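Long-range contacts in 3-phytase (Klebsiella pneumoniae, PDB 2WNH), which probably releases phosphate from phytate (inositol hexakisphosphate) as a phosphatase of the histidine acid phosphatase family: residues B[337-343]-B[360-365]; B[42-46]-B[174-178]; B[53-57]-B[99-104]. The protein carries 3 engineered substitutions. One frame throughout, in Å; residues are numbered along the deposited sequence.

Contact 1: residues B[337-343]-B[360-365]; sequences RVYFQAQ and MLRQEW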
ATOM      1  N   ARG B 337     -11.574 -22.910  23.021  1.00 15.82           N
ATOM      2  CA  ARG B 337     -10.829 -23.646  22.002  1.00 15.08           C
ATOM      3  C   ARG B 337      -9.373 -23.679  22.438  1.00 15.88           C
ATOM      4  O   ARG B 337      -8.832 -22.670  22.910  1.00 16.77           O
ATOM      5  CB  ARG B 337     -10.970 -22.934  20.652  1.00 14.75           C
ATOM      6  CG  ARG B 337     -10.190 -23.577  19.542  1.00 16.37           C
ATOM      7  CD  ARG B 337     -10.526 -22.937  18.228  1.00 15.43           C
ATOM      8  NE  ARG B 337      -9.769 -23.560  17.158  1.00 17.10           N
ATOM      9  CZ  ARG B 337      -9.061 -22.890  16.260  1.00 19.48           C
ATOM     10  NH1 ARG B 337      -8.990 -21.561  16.311  1.00 18.00           N
ATOM     11  NH2 ARG B 337      -8.418 -23.562  15.313  1.00 21.79           N
ATOM     12  N   VAL B 338      -8.729 -24.844  22.297  1.00 14.39           N
ATOM     13  CA  VAL B 338      -7.369 -25.026  22.795  1.00 15.19           C
ATOM     14  C   VAL B 338      -6.596 -25.726  21.690  1.00 15.33           C
ATOM     15  O   VAL B 338      -7.029 -26.764  21.183  1.00 15.15           O
ATOM     16  CB  VAL B 338      -7.371 -25.928  24.064  1.00 15.87           C
ATOM     17  CG1 VAL B 338      -5.952 -26.148  24.544  1.00 17.15           C
ATOM     18  CG2 VAL B 338      -8.210 -25.297  25.145  1.00 17.85           C
ATOM     19  N   TYR B 339      -5.463 -25.157  21.270  1.00 13.78           N
ATOM     20  CA  TYR B 339      -4.712 -25.816  20.199  1.00 13.77           C
ATOM     21  C   TYR B 339      -3.231 -25.517  20.245  1.00 14.05           C
ATOM     22  O   TYR B 339      -2.797 -24.585  20.932  1.00 15.62           O
ATOM     23  CB  TYR B 339      -5.291 -25.482  18.809  1.00 14.62           C
ATOM     24  CG  TYR B 339      -5.333 -24.021  18.450  1.00 15.17           C
ATOM     25  CD1 TYR B 339      -6.421 -23.239  18.804  1.00 17.12           C
ATOM     26  CD2 TYR B 339      -4.290 -23.433  17.727  1.00 15.94           C
ATOM     27  CE1 TYR B 339      -6.474 -21.901  18.462  1.00 17.03           C
ATOM     28  CE2 TYR B 339      -4.338 -22.075  17.361  1.00 16.30           C
ATOM     29  CZ  TYR B 339      -5.432 -21.325  17.752  1.00 16.66           C
ATOM     30  OH  TYR B 339      -5.562 -19.989  17.410  1.00 16.90           O
ATOM     31  N   PHE B 340      -2.461 -26.333  19.529  1.00 13.32           N
ATOM     32  CA  PHE B 340      -1.050 -26.114  19.372  1.00 14.08           C
ATOM     33  C   PHE B 340      -0.795 -25.927  17.884  1.00 14.46           C
ATOM     34  O   PHE B 340      -1.380 -26.635  17.059  1.00 14.73           O
ATOM     35  CB  PHE B 340      -0.234 -27.307  19.884  1.00 14.11           C
ATOM     36  CG  PHE B 340       1.254 -27.118  19.726  1.00 15.37           C
ATOM     37  CD1 PHE B 340       1.943 -26.178  20.497  1.00 16.45           C
ATOM     38  CD2 PHE B 340       1.965 -27.851  18.777  1.00 17.47           C
ATOM     39  CE1 PHE B 340       3.313 -25.966  20.339  1.00 14.61           C
ATOM     40  CE2 PHE B 340       3.354 -27.645  18.625  1.00 15.36           C
ATOM     41  CZ  PHE B 340       4.017 -26.706  19.402  1.00 14.27           C
ATOM     42  N   GLN B 341       0.035 -24.946  17.551  1.00 15.14           N
ATOM     43  CA  GLN B 341       0.330 -24.652  16.149  1.00 15.32           C
ATOM     44  C   GLN B 341       1.819 -24.462  15.911  1.00 14.99           C
ATOM     45  O   GLN B 341       2.519 -23.935  16.781  1.00 14.13           O
ATOM     46  CB  GLN B 341      -0.453 -23.403  15.690  1.00 13.71           C
ATOM     47  CG  GLN B 341       0.033 -22.105  16.328  1.00 16.26           C
ATOM     48  CD  GLN B 341      -0.832 -20.913  15.948  1.00 18.99           C
ATOM     49  OE1 GLN B 341      -1.305 -20.817  14.820  1.00 18.65           O
ATOM     50  NE2 GLN B 341      -1.055 -20.014  16.899  1.00 15.99           N
ATOM     51  N   ALA B 342       2.266 -24.855  14.710  1.00 15.70           N
ATOM     52  CA  ALA B 342       3.663 -24.685  14.251  1.00 14.90           C
ATOM     53  C   ALA B 342       3.754 -24.654  12.734  1.00 14.58           C
ATOM     54  O   ALA B 342       2.834 -25.056  12.045  1.00 16.13           O
ATOM     55  CB  ALA B 342       4.532 -25.848  14.758  1.00 13.47           C
ATOM     56  N   GLN B 343       4.892 -24.221  12.223  1.00 13.71           N
ATOM     57  CA  GLN B 343       5.179 -24.443  10.813  1.00 14.73           C
ATOM     58  C   GLN B 343       6.001 -25.706  10.651  1.00 15.62           C
ATOM     59  O   GLN B 343       6.802 -26.047  11.527  1.00 17.72           O
ATOM     60  CB  GLN B 343       5.955 -23.269  10.237  1.00 14.85           C
ATOM     61  CG  GLN B 343       5.100 -22.021  10.075  1.00 17.40           C
ATOM     62  CD  GLN B 343       5.715 -21.055   9.070  1.00 17.89           C
ATOM     63  OE1 GLN B 343       5.326 -21.014   7.876  1.00 20.37           O
ATOM     64  NE2 GLN B 343       6.673 -20.282   9.529  1.00 13.56           N
ATOM     65  N   MET B 360      -0.591 -23.062   8.669  1.00 21.83           N
ATOM     66  CA  MET B 360       0.017 -23.558   9.901  1.00 20.14           C
ATOM     67  C   MET B 360      -0.440 -24.993  10.129  1.00 20.05           C
ATOM     68  O   MET B 360      -1.590 -25.343   9.839  1.00 20.25           O
ATOM     69  CB  MET B 360      -0.417 -22.713  11.101  1.00 19.81           C
ATOM     70  CG  MET B 360       0.039 -21.282  11.046  1.00 21.63           C
ATOM     71  SD  MET B 360       1.826 -21.143  11.318  1.00 22.23           S
ATOM     72  CE  MET B 360       1.991 -21.510  13.059  1.00 21.34           C
ATOM     73  N   LEU B 361       0.469 -25.811  10.649  1.00 17.88           N
ATOM     74  CA  LEU B 361       0.115 -27.117  11.187  1.00 17.79           C
ATOM     75  C   LEU B 361      -0.560 -26.908  12.535  1.00 17.70           C
ATOM     76  O   LEU B 361      -0.083 -26.107  13.330  1.00 17.53           O
ATOM     77  CB  LEU B 361       1.369 -27.959  11.360  1.00 18.76           C
ATOM     78  CG  LEU B 361       2.207 -28.122  10.083  1.00 16.12           C
ATOM     79  CD1 LEU B 361       3.490 -28.915  10.387  1.00 18.89           C
ATOM     80  CD2 LEU B 361       1.406 -28.759   8.942  1.00 17.23           C
ATOM     81  N   ARG B 362      -1.661 -27.612  12.798  1.00 17.51           N
ATOM     82  CA  ARG B 362      -2.398 -27.375  14.025  1.00 17.86           C
ATOM     83  C   ARG B 362      -3.041 -28.648  14.563  1.00 19.21           C
ATOM     84  O   ARG B 362      -3.509 -29.497  13.775  1.00 20.55           O
ATOM     85  CB  ARG B 362      -3.492 -26.323  13.756  1.00 20.04           C
ATOM     86  CG  ARG B 362      -4.123 -25.739  15.001  1.00 25.95           C
ATOM     87  CD  ARG B 362      -5.103 -24.594  14.674  1.00 31.90           C
ATOM     88  NE  ARG B 362      -4.657 -23.755  13.563  1.00 38.32           N
ATOM     89  CZ  ARG B 362      -5.183 -23.789  12.338  1.00 38.14           C
ATOM     90  NH1 ARG B 362      -6.193 -24.607  12.061  1.00 41.22           N
ATOM     91  NH2 ARG B 362      -4.704 -22.994  11.395  1.00 37.52           N
ATOM     92  N   GLN B 363      -3.066 -28.782  15.892  1.00 17.55           N
ATOM     93  CA  GLN B 363      -3.850 -29.837  16.524  1.00 18.20           C
ATOM     94  C   GLN B 363      -4.654 -29.274  17.683  1.00 17.32           C
ATOM     95  O   GLN B 363      -4.139 -28.556  18.539  1.00 16.08           O
ATOM     96  CB  GLN B 363      -2.961 -30.994  16.998  1.00 18.80           C
ATOM     97  CG  GLN B 363      -3.793 -32.159  17.533  1.00 21.29           C
ATOM     98  CD  GLN B 363      -2.984 -33.441  17.694  1.00 25.43           C
ATOM     99  OE1 GLN B 363      -1.969 -33.666  17.000  1.00 24.90           O
ATOM    100  NE2 GLN B 363      -3.443 -34.302  18.602  1.00 24.47           N
ATOM    101  N   GLU B 364      -5.941 -29.587  17.691  1.00 17.21           N
ATOM    102  CA  GLU B 364      -6.794 -29.086  18.754  1.00 17.14           C
ATOM    103  C   GLU B 364      -6.995 -30.118  19.856  1.00 19.06           C
ATOM    104  O   GLU B 364      -7.091 -31.315  19.577  1.00 18.88           O
ATOM    105  CB  GLU B 364      -8.168 -28.731  18.160  1.00 18.05           C
ATOM    106  CG  GLU B 364      -8.144 -27.698  17.045  1.00 19.62           C
ATOM    107  CD  GLU B 364      -9.543 -27.449  16.513  1.00 21.82           C
ATOM    108  OE1 GLU B 364     -10.144 -28.406  15.907  1.00 20.87           O
ATOM    109  OE2 GLU B 364     -10.046 -26.313  16.712  1.00 19.62           O
ATOM    110  N   TRP B 365      -7.054 -29.651  21.096  1.00 18.11           N
ATOM    111  CA  TRP B 365      -7.467 -30.458  22.251  1.00 18.46           C
ATOM    112  C   TRP B 365      -8.979 -30.628  22.235  1.00 18.89           C
ATOM    113  O   TRP B 365      -9.711 -29.749  21.752  1.00 18.16           O
ATOM    114  CB  TRP B 365      -7.038 -29.732  23.534  1.00 19.09           C
ATOM    115  CG  TRP B 365      -7.476 -30.362  24.811  1.00 20.36           C
ATOM    116  CD1 TRP B 365      -6.815 -31.330  25.526  1.00 21.09           C
ATOM    117  CD2 TRP B 365      -8.651 -30.035  25.571  1.00 19.44           C
ATOM    118  NE1 TRP B 365      -7.528 -31.648  26.670  1.00 21.00           N
ATOM    119  CE2 TRP B 365      -8.652 -30.864  26.721  1.00 20.09           C
ATOM    120  CE3 TRP B 365      -9.713 -29.132  25.385  1.00 20.17           C
ATOM    121  CZ2 TRP B 365      -9.660 -30.808  27.678  1.00 21.29           C
ATOM    122  CZ3 TRP B 365     -10.721 -29.104  26.325  1.00 18.50           C
ATOM    123  CH2 TRP B 365     -10.689 -29.928  27.460  1.00 21.82           C
TER
HETATM  124  O   HOH W   1      -7.993 -26.223  13.643  1.00 33.89           O
HETATM  125  O   HOH W   2     -10.248 -27.037  21.354  1.00 19.73           O
HETATM  126  O   HOH W   3      -3.265 -21.370  13.094  1.00 39.37           O

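Contact 2: residues B[42-46]-B[174-178]; sequences TGRPW and AVCQA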
ATOM      1  N   THR B  42      31.055 -35.204  20.510  1.00 27.97           N
ATOM      2  CA  THR B  42      31.424 -35.666  19.165  1.00 28.38           C
ATOM      3  C   THR B  42      32.902 -35.449  18.872  1.00 28.22           C
ATOM      4  O   THR B  42      33.378 -35.794  17.795  1.00 29.56           O
ATOM      5  CB  THR B  42      30.589 -34.949  18.070  1.00 28.93           C
ATOM      6  OG1 THR B  42      30.755 -33.529  18.215  1.00 29.40           O
ATOM      7  CG2 THR B  42      29.129 -35.311  18.195  1.00 27.18           C
ATOM      8  N   GLY B  43      33.606 -34.862  19.834  1.00 27.93           N
ATOM      9  CA  GLY B  43      35.036 -34.605  19.733  1.00 28.70           C
ATOM     10  C   GLY B  43      35.426 -33.686  18.591  1.00 28.94           C
ATOM     11  O   GLY B  43      36.523 -33.796  18.048  1.00 29.90           O
ATOM     12  N   ARG B  44      34.529 -32.776  18.205  1.00 28.09           N
ATOM     13  CA  ARG B  44      34.872 -31.815  17.150  1.00 27.94           C
ATOM     14  C   ARG B  44      34.055 -30.520  17.279  1.00 27.15           C
ATOM     15  O   ARG B  44      33.027 -30.508  17.958  1.00 25.27           O
ATOM     16  CB  ARG B  44      34.713 -32.453  15.756  1.00 27.72           C
ATOM     17  CG  ARG B  44      33.404 -32.201  15.071  1.00 33.18           C
ATOM     18  CD  ARG B  44      32.397 -33.221  15.462  1.00 31.28           C
ATOM     19  NE  ARG B  44      31.877 -34.099  14.412  1.00 34.01           N
ATOM     20  CZ  ARG B  44      32.145 -34.094  13.099  1.00 34.11           C
ATOM     21  NH1 ARG B  44      32.987 -33.242  12.552  1.00 34.86           N
ATOM     22  NH2 ARG B  44      31.530 -34.980  12.317  1.00 29.04           N
ATOM     23  N   PRO B  45      34.524 -29.430  16.650  1.00 26.36           N
ATOM     24  CA  PRO B  45      33.757 -28.186  16.665  1.00 25.77           C
ATOM     25  C   PRO B  45      32.556 -28.259  15.734  1.00 25.38           C
ATOM     26  O   PRO B  45      32.608 -28.919  14.683  1.00 24.50           O
ATOM     27  CB  PRO B  45      34.755 -27.153  16.140  1.00 25.99           C
ATOM     28  CG  PRO B  45      35.644 -27.959  15.216  1.00 27.34           C
ATOM     29  CD  PRO B  45      35.792 -29.285  15.902  1.00 27.47           C
ATOM     30  N   TRP B  46      31.477 -27.585  16.139  1.00 24.00           N
ATOM     31  CA  TRP B  46      30.281 -27.459  15.330  1.00 23.77           C
ATOM     32  C   TRP B  46      30.242 -26.035  14.781  1.00 22.50           C
ATOM     33  O   TRP B  46      30.910 -25.131  15.307  1.00 23.74           O
ATOM     34  CB  TRP B  46      29.038 -27.714  16.176  1.00 22.44           C
ATOM     35  CG  TRP B  46      28.780 -29.147  16.467  1.00 22.77           C
ATOM     36  CD1 TRP B  46      29.672 -30.061  16.982  1.00 21.39           C
ATOM     37  CD2 TRP B  46      27.536 -29.840  16.321  1.00 22.30           C
ATOM     38  NE1 TRP B  46      29.058 -31.285  17.130  1.00 23.33           N
ATOM     39  CE2 TRP B  46      27.751 -31.181  16.735  1.00 23.69           C
ATOM     40  CE3 TRP B  46      26.264 -29.472  15.863  1.00 24.23           C
ATOM     41  CZ2 TRP B  46      26.735 -32.145  16.721  1.00 23.12           C
ATOM     42  CZ3 TRP B  46      25.247 -30.438  15.843  1.00 22.95           C
ATOM     43  CH2 TRP B  46      25.488 -31.756  16.272  1.00 22.93           C
ATOM     44  N   ALA B 174      25.246 -38.962  11.032  1.00 29.68           N
ATOM     45  CA  ALA B 174      25.219 -37.541  10.690  1.00 29.19           C
ATOM     46  C   ALA B 174      26.350 -36.764  11.353  1.00 29.37           C
ATOM     47  O   ALA B 174      26.900 -35.839  10.745  1.00 30.04           O
ATOM     48  CB  ALA B 174      23.850 -36.926  11.070  1.00 28.21           C
ATOM     49  N   VAL B 175      26.703 -37.136  12.583  1.00 28.91           N
ATOM     50  CA  VAL B 175      27.556 -36.281  13.429  1.00 29.78           C
ATOM     51  C   VAL B 175      28.962 -36.807  13.781  1.00 31.76           C
ATOM     52  O   VAL B 175      29.833 -36.032  14.201  1.00 31.96           O
ATOM     53  CB  VAL B 175      26.826 -35.807  14.732  1.00 29.24           C
ATOM     54  CG1 VAL B 175      25.438 -35.227  14.412  1.00 29.43           C
ATOM     55  CG2 VAL B 175      26.717 -36.945  15.760  1.00 28.36           C
ATOM     56  N   CYS B 176      29.185 -38.107  13.616  1.00 33.81           N
ATOM     57  CA  CYS B 176      30.478 -38.688  13.991  1.00 36.58           C
ATOM     58  C   CYS B 176      31.438 -38.740  12.819  1.00 38.52           C
ATOM     59  O   CYS B 176      31.040 -39.074  11.704  1.00 39.04           O
ATOM     60  CB  CYS B 176      30.292 -40.072  14.611  1.00 36.73           C
ATOM     61  SG  CYS B 176      29.356 -40.001  16.164  0.70 36.44           S
ATOM     62  N   GLN B 177      32.695 -38.377  13.074  1.00 41.19           N
ATOM     63  CA  GLN B 177      33.744 -38.468  12.063  1.00 43.63           C
ATOM     64  C   GLN B 177      34.161 -39.910  11.850  1.00 45.41           C
ATOM     65  O   GLN B 177      34.316 -40.669  12.816  1.00 45.33           O
ATOM     66  CB  GLN B 177      34.970 -37.667  12.476  1.00 43.82           C
ATOM     67  CG  GLN B 177      34.757 -36.184  12.549  1.00 44.55           C
ATOM     68  CD  GLN B 177      36.039 -35.433  12.809  1.00 46.61           C
ATOM     69  OE1 GLN B 177      36.817 -35.179  11.889  1.00 49.70           O
ATOM     70  NE2 GLN B 177      36.265 -35.060  14.065  1.00 47.43           N
ATOM     71  N   ALA B 178      34.347 -40.273  10.581  1.00 47.82           N
ATOM     72  CA  ALA B 178      34.868 -41.583  10.199  1.00 49.72           C
ATOM     73  C   ALA B 178      36.181 -41.863  10.918  1.00 50.89           C
ATOM     74  O   ALA B 178      37.113 -41.055  10.857  1.00 51.23           O
ATOM     75  CB  ALA B 178      35.065 -41.656   8.683  1.00 50.28           C
TER
HETATM   76  O   HOH W   4      33.842 -37.510  15.743  1.00 39.30           O

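Contact 3: residues B[53-57]-B[99-104]; sequences DGELT and QRTRAT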
ATOM      1  N   ASP B  53      25.538 -17.439  20.032  1.00 17.78           N
ATOM      2  CA  ASP B  53      24.888 -18.613  20.640  1.00 17.82           C
ATOM      3  C   ASP B  53      23.756 -18.217  21.576  1.00 17.67           C
ATOM      4  O   ASP B  53      23.894 -17.276  22.376  1.00 18.88           O
ATOM      5  CB  ASP B  53      25.900 -19.463  21.434  1.00 18.04           C
ATOM      6  CG  ASP B  53      26.800 -20.293  20.534  1.00 21.12           C
ATOM      7  OD1 ASP B  53      26.499 -20.419  19.325  1.00 20.20           O
ATOM      8  OD2 ASP B  53      27.800 -20.849  21.054  1.00 23.49           O
ATOM      9  N   GLY B  54      22.627 -18.905  21.440  1.00 17.14           N
ATOM     10  CA  GLY B  54      21.456 -18.627  22.293  1.00 17.64           C
ATOM     11  C   GLY B  54      20.587 -17.406  21.978  1.00 17.10           C
ATOM     12  O   GLY B  54      19.570 -17.195  22.654  1.00 19.56           O
ATOM     13  N   GLU B  55      20.970 -16.597  20.985  1.00 16.48           N
ATOM     14  CA  GLU B  55      20.168 -15.402  20.610  1.00 16.82           C
ATOM     15  C   GLU B  55      19.276 -15.690  19.401  1.00 17.03           C
ATOM     16  O   GLU B  55      19.476 -16.691  18.702  1.00 15.40           O
ATOM     17  CB  GLU B  55      21.060 -14.173  20.400  1.00 17.76           C
ATOM     18  CG  GLU B  55      21.807 -13.799  21.676  1.00 19.92           C
ATOM     19  CD  GLU B  55      22.523 -12.464  21.602  1.00 28.27           C
ATOM     20  OE1 GLU B  55      22.440 -11.752  20.574  1.00 28.40           O
ATOM     21  OE2 GLU B  55      23.186 -12.122  22.603  1.00 31.15           O
ATOM     22  N   LEU B  56      18.252 -14.852  19.183  1.00 15.44           N
ATOM     23  CA  LEU B  56      17.324 -15.098  18.062  1.00 14.70           C
ATOM     24  C   LEU B  56      18.039 -14.725  16.749  1.00 14.32           C
ATOM     25  O   LEU B  56      18.575 -13.613  16.611  1.00 15.30           O
ATOM     26  CB  LEU B  56      16.055 -14.252  18.207  1.00 13.16           C
ATOM     27  CG  LEU B  56      15.001 -14.392  17.087  1.00 12.71           C
ATOM     28  CD1 LEU B  56      14.312 -15.738  17.153  1.00 15.09           C
ATOM     29  CD2 LEU B  56      13.945 -13.264  17.165  1.00 14.94           C
ATOM     30  N   THR B  57      18.047 -15.645  15.788  1.00 14.92           N
ATOM     31  CA  THR B  57      18.720 -15.354  14.514  1.00 14.67           C
ATOM     32  C   THR B  57      17.842 -14.450  13.651  1.00 14.86           C
ATOM     33  O   THR B  57      16.633 -14.363  13.888  1.00 15.33           O
ATOM     34  CB  THR B  57      19.023 -16.626  13.717  1.00 13.92           C
ATOM     35  OG1 THR B  57      17.808 -17.183  13.198  1.00 15.51           O
ATOM     36  CG2 THR B  57      19.737 -17.667  14.601  1.00 12.76           C
ATOM     37  N   GLN B  99      17.232 -12.372  25.744  1.00 18.53           N
ATOM     38  CA  GLN B  99      17.233 -11.715  24.432  1.00 17.53           C
ATOM     39  C   GLN B  99      16.334 -12.475  23.430  1.00 16.93           C
ATOM     40  O   GLN B  99      15.552 -11.846  22.708  1.00 15.12           O
ATOM     41  CB  GLN B  99      18.668 -11.625  23.880  1.00 18.75           C
ATOM     42  CG  GLN B  99      18.831 -10.682  22.667  1.00 20.12           C
ATOM     43  CD  GLN B  99      18.492 -11.349  21.326  1.00 20.35           C
ATOM     44  OE1 GLN B  99      18.289 -12.563  21.238  1.00 19.33           O
ATOM     45  NE2 GLN B  99      18.405 -10.540  20.279  1.00 19.79           N
ATOM     46  N   ARG B 100      16.471 -13.798  23.381  1.00 15.18           N
ATOM     47  CA  ARG B 100      15.789 -14.605  22.333  1.00 14.44           C
ATOM     48  C   ARG B 100      14.262 -14.486  22.413  1.00 16.06           C
ATOM     49  O   ARG B 100      13.580 -14.464  21.390  1.00 13.87           O
ATOM     50  CB  ARG B 100      16.260 -16.084  22.279  1.00 16.40           C
ATOM     51  CG  ARG B 100      16.094 -16.896  23.552  1.00 15.89           C
ATOM     52  CD  ARG B 100      16.571 -18.310  23.286  1.00 18.09           C
ATOM     53  NE  ARG B 100      16.655 -19.106  24.514  1.00 18.96           N
ATOM     54  CZ  ARG B 100      17.767 -19.251  25.232  1.00 23.08           C
ATOM     55  NH1 ARG B 100      18.885 -18.635  24.882  1.00 20.03           N
ATOM     56  NH2 ARG B 100      17.749 -19.978  26.332  1.00 22.20           N
ATOM     57  N   THR B 101      13.752 -14.410  23.632  1.00 14.01           N
ATOM     58  CA  THR B 101      12.314 -14.288  23.878  1.00 14.94           C
ATOM     59  C   THR B 101      11.838 -12.840  23.712  1.00 13.92           C
ATOM     60  O   THR B 101      10.773 -12.620  23.153  1.00 13.84           O
ATOM     61  CB  THR B 101      11.942 -14.847  25.277  1.00 14.60           C
ATOM     62  OG1 THR B 101      12.951 -14.437  26.212  1.00 15.91           O
ATOM     63  CG2 THR B 101      11.919 -16.340  25.249  1.00 15.59           C
ATOM     64  N   ARG B 102      12.606 -11.852  24.177  1.00 13.24           N
ATOM     65  CA  ARG B 102      12.264 -10.446  23.899  1.00 13.13           C
ATOM     66  C   ARG B 102      12.192 -10.200  22.381  1.00 13.69           C
ATOM     67  O   ARG B 102      11.227  -9.600  21.878  1.00 14.22           O
ATOM     68  CB  ARG B 102      13.255  -9.490  24.570  1.00 15.22           C
ATOM     69  CG  ARG B 102      13.088  -9.467  26.098  1.00 15.63           C
ATOM     70  CD  ARG B 102      14.046  -8.450  26.717  1.00 22.33           C
ATOM     71  NE  ARG B 102      15.444  -8.844  26.623  1.00 26.66           N
ATOM     72  CZ  ARG B 102      16.409  -8.122  26.048  1.00 31.30           C
ATOM     73  NH1 ARG B 102      16.141  -6.940  25.496  1.00 31.76           N
ATOM     74  NH2 ARG B 102      17.656  -8.591  26.027  1.00 33.70           N
ATOM     75  N   ALA B 103      13.192 -10.686  21.642  1.00 13.92           N
ATOM     76  CA  ALA B 103      13.235 -10.381  20.209  1.00 14.82           C
ATOM     77  C   ALA B 103      12.096 -11.118  19.478  1.00 14.71           C
ATOM     78  O   ALA B 103      11.512 -10.581  18.537  1.00 15.21           O
ATOM     79  CB  ALA B 103      14.588 -10.749  19.625  1.00 14.20           C
ATOM     80  N   THR B 104      11.768 -12.324  19.919  1.00 14.81           N
ATOM     81  CA  THR B 104      10.650 -13.077  19.341  1.00 13.34           C
ATOM     82  C   THR B 104       9.309 -12.348  19.568  1.00 13.83           C
ATOM     83  O   THR B 104       8.463 -12.225  18.647  1.00 12.39           O
ATOM     84  CB  THR B 104      10.576 -14.504  19.932  1.00 14.53           C
ATOM     85  OG1 THR B 104      11.740 -15.230  19.515  1.00 14.71           O
ATOM     86  CG2 THR B 104       9.322 -15.228  19.459  1.00 14.43           C
TER
HETATM   87  O   HOH W   5      18.870 -15.102  24.489  1.00 19.00           O

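Contact 1: residues B[337-343]-B[360-365]
Tyr339 and Glu364 face each other as a non-hydrogen-bonded pair in an antiparallel strand pairing. Strand 361-364 lies here along strand 334-342 of the large mixed sheet of this histidine acid phosphatase. The hydrogen-bonded pairs are Phe340 with Gln363 and Ala342 with Leu361. The strand directions differ by 154°. One face of the sheet carries Tyr339, Gln341, Arg362 and Glu364. Arg337 joins this group. Its chain runs out extended, and NE gives a nearly straight bond of 2.8 Å to Glu364 OE2. The oxygen lies in the guanidinium plane, yet the carboxylate is turned 77° against that plane. This is a salt bridge. Both ends have a second partner: Arg337 NH1 pairs with Glu324 on the next strand, and Glu364 OE1 bonds Thr377. The Tyr339 ring brings CE1 over one face of the Arg337 guanidinium. Arg362 reaches the same ring with its aliphatic part, CD lying 3.4 Å from Tyr339 CD2. A bend at chi3 (-37°) then turns the Arg362 guanidinium almost perpendicular to the ring, so it does not stack flat on it. Water 1 accepts from Arg362 NH1 at 2.9 Å and, weakly, from Arg337 NH2. It sits between two like charges and probably eases their repulsion. Met360 curls back at the strand's start, its SD 3.6 Å from Gln343 CG and its CE 3.6 Å from Ala342 C. On the opposite face Phe340 stacks on Trp305. Gln341 NE2 bonds Ser320 OG on strand 320-328. Water 3 gives a proton to Gln341 OE1 at 2.7 Å and accepts from Arg362 NH2 at 2.8 Å.

Contact 2: residues B[42-46]-B[174-178]
Arg44 reaches across to the end of helix 165-175 and grips the carbonyl oxygen of Val175. Its side chain starts beside Gln177, where Arg44 CB lies 3.5 Å from Gln177 NE2. CG continues past the same amide nitrogen at longer range. Bends at chi2 (-87°) and chi3 then swing the chain toward the helix end, and CD passes 4.0 Å from Val175 O. NE donates to that oxygen at 2.8 Å, nearly in line with the C=O bond. NH2 donates to it too, at 2.7 Å, but from well above the carbonyl plane. The grip is therefore side-on, with two nitrogens sharing one acceptor that lies close to the guanidinium plane. Gln177 CG lies over one face of the guanidinium, 3.4 Å from Arg44 CZ. NH1 touches the same methylene. The guanidinium and the Gln177 amide are only 20° from parallel. Arg44 also makes a cation-pi contact with Trp229.

Next to the polar grip, Val175 makes an apolar patch with Thr42 and Trp46. Thr42 CG2 meets Val175 CG2 at 3.8 Å, and Trp46 CH2 meets Val175 CG1 at 3.9 Å. Trp46 NE1 bonds Thr42 OG1 in the plane of the indole, which helps to hold the ring in its orientation. Thr42 OG1 also bonds Ile38 O in its own helix. Water 4 adds a bridge from Thr42 O to Gln177 N.

The contact joins two helix ends. Helix 32-42 closes in a Schellman motif at Gly43, and helix 165-175 stops just before Cys176, which is disulfide-bonded to Cys182. A cation on a carbonyl of the last helical turn probably interacts favourably with the partial negative charge expected at that end.

Contact 3: residues B[53-57]-B[99-104]
Leu56 pushes its side chain onto the first turns of helix 99-112. This is the tight part of the contact. With CG anti to the backbone N (chi1 179°), both methyls are directed at the helix. CD2 lies 3.6 Å from Ala103 CB, and CD1 lies 3.5 Å from Thr104 OG1. That hydroxyl is already occupied. It donates to Arg100 O at 2.7 Å, one turn back, and also bonds Gly26 N. Leucine thus packs beside a polar atom whose bonds are made within the protein. Leu56 also touches Tyr61 of helix 58-77.

The backbone of 53-57 is held by two side chains of the helix. Gln99 OE1 accepts from Leu56 N at 3.1 Å, with the donor on a lone pair in the carbonyl plane. Arg100 NH1 reaches Gly54 O at 2.7 Å. This bond is in plane for both groups and uses a lone pair of the carbonyl.

The side round Gly54 and Glu55 is polar and admits a water. Water 5 donates to Gly54 O at 2.9 Å and accepts from Arg100 N, whose position in the first helical turn leaves its N-H available. Nearby, the carboxylate of Glu55 and the amide of Gln99 are stacked with planes 23° apart. Glu55 OE2 bonds His52 NE2, and Gln99 NE2 bonds Thr50 O, both of the second subunit, while Gln99 OE1 stays with Leu56 N.

The helix start also packs on His25, through Arg100 and Thr104. His25 and Gly26 belong to the RHGxRxP motif characteristic of histidine acid phosphatases. The arrangement is consistent with a helix N-terminal region set beside the catalytic signature loop of this family.

In the fold
Going from the N terminus, the chain leaves helix 32-42 at segment 42-46 and opens contact 2. It then runs through 53-57 into helix 58-77 and strand 91-95, and contact 3 closes at 99-104. Contact 2 closes only at 174-178, so the loop of contact 3 lies wholly within that of contact 2. Contact 1 follows in series, closing a short loop between two strands late in the chain. Contact 2 joins two helix ends, contact 3 ties a loop to helix 99-112, and contact 1 pairs strands of the main sheet. Centres of contacts 1 and 3 are about 23 Å apart, on opposite sides of the chain's centre.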